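Local coordinates for protein soluble lytic murein transglycosylase (PDB 5OHU) that probably cleaves the glycan strands of bacterial peptidoglycan without hydrolysis, as a lytic transglycosylase acting both at chain ends and within chains, at residues R246-A249 against K255-S258; M214-V217 against A222-S225; A276-I281 against L294-Q299. All blocks are in the same frame, centred on the assembly; numbering follows the deposited sequence.

Contact 1: R246-A249 against K255-S258; sequences RRLA and KALS
Leu248 and Ala249 meet Lys255 and Ala256 in a small, buried apolar contact between two consecutive helices, 235-251 and 253-263, in the part of the chain built from helical hairpins. The link between the helices is very short, so the C-terminal turn of one lies against the N-terminal turn of the next. At the closest point the CA atoms of Ala249 and Ala256 are 5.4 Å apart, a separation that suits alanine: the two CB methyls meet at 4.2 Å. Ala256 CB also rests on the Ala249 backbone, 3.9 Å from its N.

Leu248 flanks this pair. Its CG is anti to the backbone N (chi1 -171°), which sends CD2 across to Ala256 CA at 3.9 Å. The same methyl presses on the aliphatic part of Lys255, with CD2 and Lys255 CD at a tight 3.5 Å and the two side chains crossing at about a right angle. The lysine chain bends beyond CD and takes its amine away to Ser225.

No hydrogen bond joins the segments. Cohesion between them therefore rests on apolar packing, with lysine well placed at the margin because its methylenes can cover leucine while its charge finds polar company elsewhere.

Contact 2: M214-V217 against A222-S225; sequences MVSV and AQLS
Leu224 and Val217 bring the short 3-10 segment 222-225 against the last turns of helix 208-219. From Leu224 CB the side chain turns so that CG lies beside the backbone N and anti to the carbonyl carbon (chi1 -63°), a course that carries the branch toward the helix. CB itself stays back from the valine. CG is the first atom to arrive, 4.2 Å from Val217 CG1, and the fork then opens around that same methyl: Leu224 CD1 and CD2 each lie 4.2 Å from Val217 CG1. The valine methyl is thus nearly equidistant from CG, CD1 and CD2, and the two side chains cross at about a right angle. CD2 reaches the other valine branch as well, at 4.2 Å from Val217 CG2.

This is a helix followed by a chain reversal that folds back on it, and Ala222 O marks the 3-10 turn by accepting two bonds from Ser225, one from N and one from OG, both at 3.1 Å. The hydroxyl lies in the carbonyl plane. Serine suits the turn because its short side chain can reach back to the carbonyl three residues earlier.

Nearer the surface, Gln223 extends beyond CG and lays its amide beside Ser216, a polar pair at the margin of the contact. On the buried side Phe230 touches both Val217 and Leu224, while Val240 and Val241 of helix 235-251 pack against Val217 and Leu224 respectively.

Contact 3: A276-I281 against L294-Q299; sequences AIAREI and LPLMTQ
Leu296 enters the surface of helix 271-287 beside Ala278 and Ile281, and its two methyls divide the work. CD1 goes to the alanine, 4.1 Å from Ala278 CB. CD2 lies 3.9 Å from Ile281 CG2 and also approaches the backbone, at 3.5 Å from Ala278 O. Alanine fits here because its small side chain lets the leucine come down to the main chain, whereas the branched isoleucine one turn later offers a methyl to flank it. The side chains of Leu296 and Ile281 cross at a slant.

Torsions set this up from both helices. Leu296 holds CG anti to its backbone N (chi1 -174°), and Ile281 likewise turns CG2 anti to N, while its CG1 lies beside the backbone N and packs on Ala249 of helix 235-251. Within helix 293-300, away from the contact, Leu294 O accepts Thr298 N at 2.9 Å and Thr298 OG1 at 2.6 Å, and the two donors come from opposite faces of the carbonyl plane. A threonine hydroxyl can thereby be satisfied by its own helix.

Farther out, Leu294 packs on Leu316 and Leu317 of helix 307-319, and Met297 touches Arg313 of that helix. Helix 271-287 therefore packs on helices 235-251 and 253-263 through Ile277 and Ile281, and on helix 293-300 through Ala278 and Ile281, while helix 293-300 carries the packing on to helix 307-319.

Overall arrangement
Contacts 2, 1 and 3 follow one another along the chain, each closing before the next opens, as successive steps of one helical array. Contact 1 is the middle member, its centre 11 Å from that of contact 2 and 12 Å from that of contact 3. It joins contact 2 through a probable hydrogen bond between Lys255 NZ and Ser225 OG (2.6 Å), and contact 3 through packing, with Ala249 CB 3.8 Å from Ile281 CG1. Contacts 2 and 3 do not touch: their nearest atoms are about 8 Å apart. All three shape the helical framework, whereas catalysis probably belongs to the lysozyme-like SLT domain.

Contact 1: R246-A249 against K255-S258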
ATOM      1  N   ARG A 246      10.958 -17.172  13.728  1.00 18.29           N
ATOM      2  CA  ARG A 246      10.126 -16.130  13.123  1.00 18.83           C
ATOM      3  C   ARG A 246       9.817 -16.463  11.674  1.00 23.09           C
ATOM      4  O   ARG A 246       8.689 -16.263  11.207  1.00 30.44           O
ATOM      5  CB  ARG A 246      10.816 -14.765  13.226  1.00 22.93           C
ATOM      6  CG  ARG A 246      10.287 -13.913  14.386  1.00 34.00           C
ATOM      7  CD  ARG A 246      11.394 -13.329  15.229  1.00 43.97           C
ATOM      8  NE  ARG A 246      12.466 -12.758  14.419  1.00 57.32           N
ATOM      9  CZ  ARG A 246      13.734 -12.646  14.814  1.00 64.35           C
ATOM     10  NH1 ARG A 246      14.099 -13.070  16.025  1.00 65.83           N
ATOM     11  NH2 ARG A 246      14.628 -12.116  13.988  1.00 59.42           N
ATOM     12  N   ARG A 247      10.811 -16.972  10.949  1.00 18.69           N
ATOM     13  CA  ARG A 247      10.580 -17.395   9.574  1.00 15.59           C
ATOM     14  C   ARG A 247       9.610 -18.569   9.542  1.00 23.40           C
ATOM     15  O   ARG A 247       8.603 -18.540   8.824  1.00 20.15           O
ATOM     16  CB  ARG A 247      11.925 -17.753   8.927  1.00 16.55           C
ATOM     17  CG  ARG A 247      11.870 -18.309   7.498  1.00 23.79           C
ATOM     18  CD  ARG A 247      11.529 -17.269   6.417  1.00 26.26           C
ATOM     19  NE  ARG A 247      12.150 -15.957   6.617  1.00 28.02           N
ATOM     20  CZ  ARG A 247      13.340 -15.603   6.129  1.00 31.69           C
ATOM     21  NH1 ARG A 247      14.060 -16.464   5.430  1.00 26.58           N
ATOM     22  NH2 ARG A 247      13.808 -14.375   6.334  1.00 32.66           N
ATOM     23  N   LEU A 248       9.872 -19.589  10.364  1.00 22.36           N
ATOM     24  CA  LEU A 248       9.035 -20.784  10.380  1.00 17.17           C
ATOM     25  C   LEU A 248       7.594 -20.465  10.738  1.00 15.04           C
ATOM     26  O   LEU A 248       6.666 -21.148  10.275  1.00 16.95           O
ATOM     27  CB  LEU A 248       9.613 -21.792  11.380  1.00 13.36           C
ATOM     28  CG  LEU A 248       9.058 -23.207  11.443  1.00 15.54           C
ATOM     29  CD1 LEU A 248       9.247 -23.912  10.098  1.00 13.40           C
ATOM     30  CD2 LEU A 248       9.753 -23.973  12.583  1.00 17.89           C
ATOM     31  N   ALA A 249       7.381 -19.452  11.576  1.00 12.94           N
ATOM     32  CA  ALA A 249       6.022 -19.109  11.973  1.00 21.51           C
ATOM     33  C   ALA A 249       5.146 -18.718  10.788  1.00 24.45           C
ATOM     34  O   ALA A 249       3.925 -18.841  10.874  1.00 23.69           O
ATOM     35  CB  ALA A 249       6.046 -17.969  12.984  1.00 15.09           C
ATOM     36  N   LYS A 255       4.464 -25.858  14.435  1.00 11.73           N
ATOM     37  CA  LYS A 255       5.815 -26.362  14.639  1.00 11.89           C
ATOM     38  C   LYS A 255       6.696 -25.309  15.309  1.00 16.72           C
ATOM     39  O   LYS A 255       7.505 -25.631  16.184  1.00 18.00           O
ATOM     40  CB  LYS A 255       6.426 -26.814  13.309  1.00 16.83           C
ATOM     41  CG  LYS A 255       7.809 -27.430  13.468  1.00 16.43           C
ATOM     42  CD  LYS A 255       8.659 -27.273  12.205  1.00 36.98           C
ATOM     43  CE  LYS A 255       8.761 -28.568  11.362  1.00 30.01           C
ATOM     44  NZ  LYS A 255       9.384 -29.708  12.097  1.00 36.30           N
ATOM     45  N   ALA A 256       6.534 -24.041  14.925  1.00 11.77           N
ATOM     46  CA  ALA A 256       7.329 -22.981  15.522  1.00 11.85           C
ATOM     47  C   ALA A 256       7.057 -22.858  17.014  1.00 11.96           C
ATOM     48  O   ALA A 256       7.977 -22.624  17.805  1.00 12.19           O
ATOM     49  CB  ALA A 256       7.043 -21.659  14.810  1.00 11.63           C
ATOM     50  N   LEU A 257       5.796 -23.005  17.414  1.00 11.84           N
ATOM     51  CA  LEU A 257       5.441 -22.906  18.825  1.00 14.82           C
ATOM     52  C   LEU A 257       6.044 -24.050  19.633  1.00 16.14           C
ATOM     53  O   LEU A 257       6.579 -23.831  20.729  1.00 15.04           O
ATOM     54  CB  LEU A 257       3.913 -22.885  18.983  1.00 13.17           C
ATOM     55  CG  LEU A 257       3.422 -22.706  20.426  1.00 17.75           C
ATOM     56  CD1 LEU A 257       4.089 -21.483  21.030  1.00 14.01           C
ATOM     57  CD2 LEU A 257       1.928 -22.565  20.482  1.00 14.26           C
ATOM     58  N   SER A 258       5.957 -25.281  19.121  1.00 13.01           N
ATOM     59  CA  SER A 258       6.599 -26.398  19.813  1.00 18.52           C
ATOM     60  C   SER A 258       8.082 -26.137  20.011  1.00 17.84           C
ATOM     61  O   SER A 258       8.646 -26.480  21.055  1.00 18.31           O
ATOM     62  CB  SER A 258       6.417 -27.703  19.035  1.00 12.69           C
ATOM     63  OG  SER A 258       5.075 -28.099  19.041  1.00 40.34           O
TER

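Contact 2: M214-V217 against A222-S225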
ATOM      1  N   MET A 214      23.240 -19.081  10.411  1.00 16.32           N
ATOM      2  CA  MET A 214      22.133 -18.155  10.237  0.58 18.14           C
ATOM      3  C   MET A 214      21.593 -18.220   8.814  1.00 18.42           C
ATOM      4  O   MET A 214      20.378 -18.309   8.611  1.00 15.28           O
ATOM      5  CB  MET A 214      22.563 -16.735  10.591  0.58 23.15           C
ATOM      6  CG  MET A 214      21.463 -15.710  10.373  0.58 22.07           C
ATOM      7  SD  MET A 214      21.762 -14.199  11.302  0.58 26.93           S
ATOM      8  CE  MET A 214      21.263 -14.709  12.944  0.58 29.08           C
ATOM      9  N   VAL A 215      22.482 -18.203   7.819  1.00 15.06           N
ATOM     10  CA  VAL A 215      22.022 -18.219   6.432  1.00 16.37           C
ATOM     11  C   VAL A 215      21.276 -19.518   6.131  1.00 16.16           C
ATOM     12  O   VAL A 215      20.190 -19.506   5.545  1.00 20.50           O
ATOM     13  CB  VAL A 215      23.203 -17.994   5.465  1.00 16.11           C
ATOM     14  CG1 VAL A 215      22.732 -18.126   4.002  1.00 15.80           C
ATOM     15  CG2 VAL A 215      23.860 -16.618   5.717  1.00 13.54           C
ATOM     16  N   SER A 216      21.851 -20.656   6.527  1.00 16.44           N
ATOM     17  CA  SER A 216      21.215 -21.953   6.290  1.00 13.82           C
ATOM     18  C   SER A 216      19.841 -22.042   6.944  1.00 13.92           C
ATOM     19  O   SER A 216      18.887 -22.541   6.339  1.00 14.83           O
ATOM     20  CB  SER A 216      22.112 -23.070   6.808  1.00 16.27           C
ATOM     21  OG  SER A 216      21.517 -24.333   6.538  1.00 27.48           O
ATOM     22  N   VAL A 217      19.724 -21.559   8.179  1.00 13.37           N
ATOM     23  CA  VAL A 217      18.448 -21.604   8.879  1.00 13.15           C
ATOM     24  C   VAL A 217      17.453 -20.646   8.239  1.00 12.84           C
ATOM     25  O   VAL A 217      16.257 -20.938   8.158  1.00 17.49           O
ATOM     26  CB  VAL A 217      18.664 -21.300  10.375  1.00 13.21           C
ATOM     27  CG1 VAL A 217      17.354 -20.978  11.081  1.00 12.96           C
ATOM     28  CG2 VAL A 217      19.380 -22.468  11.046  1.00 15.30           C
ATOM     29  N   ALA A 222      13.103 -25.217   9.055  1.00 12.68           N
ATOM     30  CA  ALA A 222      12.658 -26.480   9.617  1.00 14.78           C
ATOM     31  C   ALA A 222      13.819 -27.282  10.177  1.00 16.25           C
ATOM     32  O   ALA A 222      13.590 -28.232  10.928  1.00 18.90           O
ATOM     33  CB  ALA A 222      11.904 -27.316   8.566  1.00 12.78           C
ATOM     34  N   GLN A 223      15.061 -26.920   9.839  1.00 18.69           N
ATOM     35  CA  GLN A 223      16.187 -27.591  10.474  1.00 18.81           C
ATOM     36  C   GLN A 223      16.230 -27.355  11.980  1.00 19.10           C
ATOM     37  O   GLN A 223      16.924 -28.103  12.681  1.00 14.40           O
ATOM     38  CB  GLN A 223      17.535 -27.178   9.845  1.00 16.72           C
ATOM     39  CG  GLN A 223      17.687 -27.416   8.332  1.00 13.92           C
ATOM     40  CD  GLN A 223      18.874 -26.635   7.732  1.00 16.37           C
ATOM     41  OE1 GLN A 223      18.731 -25.483   7.299  1.00 16.79           O
ATOM     42  NE2 GLN A 223      20.051 -27.262   7.723  1.00 14.39           N
ATOM     43  N   LEU A 224      15.526 -26.335  12.495  1.00 13.47           N
ATOM     44  CA  LEU A 224      15.502 -26.143  13.941  1.00 18.94           C
ATOM     45  C   LEU A 224      14.871 -27.323  14.669  1.00 17.72           C
ATOM     46  O   LEU A 224      15.014 -27.414  15.889  1.00 20.13           O
ATOM     47  CB  LEU A 224      14.799 -24.830  14.310  1.00 13.25           C
ATOM     48  CG  LEU A 224      15.505 -23.570  13.795  1.00 13.37           C
ATOM     49  CD1 LEU A 224      14.739 -22.288  14.142  1.00 16.33           C
ATOM     50  CD2 LEU A 224      16.943 -23.496  14.367  1.00 13.48           C
ATOM     51  N   SER A 225      14.222 -28.237  13.941  1.00 13.66           N
ATOM     52  CA  SER A 225      13.739 -29.487  14.520  1.00 13.85           C
ATOM     53  C   SER A 225      14.867 -30.302  15.119  1.00 18.06           C
ATOM     54  O   SER A 225      14.622 -31.159  15.977  1.00 20.43           O
ATOM     55  CB  SER A 225      13.024 -30.326  13.453  1.00 13.92           C
ATOM     56  OG  SER A 225      11.857 -29.674  12.994  1.00 34.77           O
TER

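Contact 3: A276-I281 against L294-Q299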
ATOM      1  N   ALA A 276       9.376 -10.667  20.336  1.00 18.89           N
ATOM      2  CA  ALA A 276       9.185 -10.658  18.891  1.00 17.10           C
ATOM      3  C   ALA A 276       8.783 -12.035  18.390  1.00 27.71           C
ATOM      4  O   ALA A 276       7.841 -12.167  17.601  1.00 29.00           O
ATOM      5  CB  ALA A 276      10.462 -10.191  18.183  1.00 15.75           C
ATOM      6  N   ILE A 277       9.499 -13.076  18.832  1.00 22.86           N
ATOM      7  CA  ILE A 277       9.158 -14.434  18.425  1.00 17.05           C
ATOM      8  C   ILE A 277       7.715 -14.746  18.792  1.00 20.47           C
ATOM      9  O   ILE A 277       6.912 -15.175  17.949  1.00 19.25           O
ATOM     10  CB  ILE A 277      10.122 -15.444  19.068  1.00 20.44           C
ATOM     11  CG1 ILE A 277      11.555 -15.167  18.618  1.00 31.89           C
ATOM     12  CG2 ILE A 277       9.717 -16.842  18.684  1.00 18.41           C
ATOM     13  CD1 ILE A 277      12.601 -15.989  19.394  1.00 34.49           C
ATOM     14  N   ALA A 278       7.370 -14.524  20.062  1.00 12.08           N
ATOM     15  CA  ALA A 278       6.042 -14.851  20.560  1.00 13.40           C
ATOM     16  C   ALA A 278       4.964 -14.109  19.786  1.00 23.26           C
ATOM     17  O   ALA A 278       3.924 -14.683  19.443  1.00 20.69           O
ATOM     18  CB  ALA A 278       5.948 -14.517  22.049  1.00 14.19           C
ATOM     19  N   ARG A 279       5.199 -12.834  19.489  1.00 25.72           N
ATOM     20  CA  ARG A 279       4.185 -12.068  18.777  1.00 26.62           C
ATOM     21  C   ARG A 279       4.026 -12.556  17.341  1.00 18.61           C
ATOM     22  O   ARG A 279       2.896 -12.672  16.850  1.00 21.12           O
ATOM     23  CB  ARG A 279       4.510 -10.576  18.847  1.00 26.68           C
ATOM     24  CG  ARG A 279       4.278 -10.004  20.263  1.00 28.25           C
ATOM     25  CD  ARG A 279       4.406  -8.463  20.313  1.00 30.39           C
ATOM     26  NE  ARG A 279       4.485  -7.946  21.681  1.00 37.09           N
ATOM     27  CZ  ARG A 279       4.838  -6.699  21.990  1.00 39.73           C
ATOM     28  NH1 ARG A 279       5.149  -5.840  21.027  1.00 45.67           N
ATOM     29  NH2 ARG A 279       4.898  -6.309  23.259  1.00 26.72           N
ATOM     30  N   GLU A 280       5.125 -12.912  16.670  1.00 16.93           N
ATOM     31  CA  GLU A 280       4.984 -13.419  15.305  1.00 21.08           C
ATOM     32  C   GLU A 280       4.319 -14.792  15.285  1.00 22.04           C
ATOM     33  O   GLU A 280       3.466 -15.057  14.433  1.00 20.07           O
ATOM     34  CB  GLU A 280       6.339 -13.467  14.598  1.00 29.02           C
ATOM     35  CG  GLU A 280       6.233 -13.791  13.113  1.00 53.39           C
ATOM     36  CD  GLU A 280       5.160 -12.961  12.394  1.00 75.94           C
ATOM     37  OE1 GLU A 280       4.133 -13.541  11.965  1.00 83.38           O
ATOM     38  OE2 GLU A 280       5.335 -11.729  12.265  1.00 74.40           O
ATOM     39  N   ILE A 281       4.688 -15.678  16.214  1.00 11.25           N
ATOM     40  CA  ILE A 281       4.002 -16.963  16.316  1.00 11.19           C
ATOM     41  C   ILE A 281       2.538 -16.756  16.704  1.00 22.43           C
ATOM     42  O   ILE A 281       1.633 -17.359  16.110  1.00 13.64           O
ATOM     43  CB  ILE A 281       4.733 -17.889  17.308  1.00 20.17           C
ATOM     44  CG1 ILE A 281       6.097 -18.302  16.730  1.00 17.53           C
ATOM     45  CG2 ILE A 281       3.900 -19.132  17.626  1.00 11.38           C
ATOM     46  CD1 ILE A 281       6.976 -19.001  17.717  1.00 11.78           C
ATOM     47  N   LEU A 294      -4.157 -17.246  21.909  1.00 13.03           N
ATOM     48  CA  LEU A 294      -4.635 -16.319  22.938  1.00 11.79           C
ATOM     49  C   LEU A 294      -3.790 -16.296  24.198  1.00 13.92           C
ATOM     50  O   LEU A 294      -3.484 -15.192  24.671  1.00 19.33           O
ATOM     51  CB  LEU A 294      -6.089 -16.631  23.301  1.00 11.32           C
ATOM     52  CG  LEU A 294      -7.115 -16.225  22.257  1.00 21.67           C
ATOM     53  CD1 LEU A 294      -8.441 -16.829  22.637  1.00 20.80           C
ATOM     54  CD2 LEU A 294      -7.214 -14.705  22.171  1.00 24.91           C
ATOM     55  N   PRO A 295      -3.436 -17.428  24.833  1.00 19.02           N
ATOM     56  CA  PRO A 295      -2.583 -17.316  26.040  1.00 12.18           C
ATOM     57  C   PRO A 295      -1.226 -16.718  25.734  1.00 16.32           C
ATOM     58  O   PRO A 295      -0.718 -15.873  26.482  1.00 14.68           O
ATOM     59  CB  PRO A 295      -2.474 -18.771  26.538  1.00 13.76           C
ATOM     60  CG  PRO A 295      -3.698 -19.477  25.954  1.00 12.72           C
ATOM     61  CD  PRO A 295      -3.886 -18.818  24.605  1.00 11.71           C
ATOM     62  N   LEU A 296      -0.642 -17.120  24.610  1.00 12.05           N
ATOM     63  CA  LEU A 296       0.637 -16.577  24.180  1.00 15.45           C
ATOM     64  C   LEU A 296       0.560 -15.063  23.968  1.00 15.90           C
ATOM     65  O   LEU A 296       1.409 -14.308  24.457  1.00 14.57           O
ATOM     66  CB  LEU A 296       1.061 -17.288  22.895  1.00 12.73           C
ATOM     67  CG  LEU A 296       2.433 -16.946  22.376  1.00 20.28           C
ATOM     68  CD1 LEU A 296       3.430 -17.388  23.429  1.00 14.90           C
ATOM     69  CD2 LEU A 296       2.718 -17.581  20.994  1.00 18.25           C
ATOM     70  N   MET A 297      -0.437 -14.603  23.219  1.00 19.20           N
ATOM     71  CA  MET A 297      -0.542 -13.174  22.940  1.00 15.51           C
ATOM     72  C   MET A 297      -0.838 -12.399  24.215  1.00 15.83           C
ATOM     73  O   MET A 297      -0.323 -11.301  24.416  1.00 24.86           O
ATOM     74  CB  MET A 297      -1.631 -12.916  21.891  1.00 14.20           C
ATOM     75  CG  MET A 297      -1.369 -13.487  20.494  1.00 26.41           C
ATOM     76  SD  MET A 297      -2.676 -13.120  19.278  1.00 47.98           S
ATOM     77  CE  MET A 297      -4.084 -13.846  20.089  1.00 50.19           C
ATOM     78  N   THR A 298      -1.670 -12.965  25.089  1.00 18.43           N
ATOM     79  CA  THR A 298      -2.020 -12.309  26.343  1.00 21.48           C
ATOM     80  C   THR A 298      -0.799 -12.153  27.242  1.00 24.80           C
ATOM     81  O   THR A 298      -0.627 -11.121  27.903  1.00 31.10           O
ATOM     82  CB  THR A 298      -3.116 -13.122  27.038  1.00 22.90           C
ATOM     83  OG1 THR A 298      -4.265 -13.189  26.187  1.00 31.14           O
ATOM     84  CG2 THR A 298      -3.514 -12.504  28.375  1.00 18.03           C
ATOM     85  N   GLN A 299       0.063 -13.165  27.276  1.00 22.00           N
ATOM     86  CA  GLN A 299       1.250 -13.113  28.113  1.00 19.42           C
ATOM     87  C   GLN A 299       2.321 -12.185  27.539  1.00 24.53           C
ATOM     88  O   GLN A 299       3.056 -11.543  28.301  1.00 19.14           O
ATOM     89  CB  GLN A 299       1.803 -14.529  28.283  1.00 26.20           C
ATOM     90  CG  GLN A 299       3.117 -14.628  29.032  1.00 32.18           C
ATOM     91  CD  GLN A 299       2.941 -14.439  30.522  1.00 42.44           C
ATOM     92  OE1 GLN A 299       1.827 -14.528  31.042  1.00 49.61           O
ATOM     93  NE2 GLN A 299       4.038 -14.179  31.218  1.00 44.28           N
TER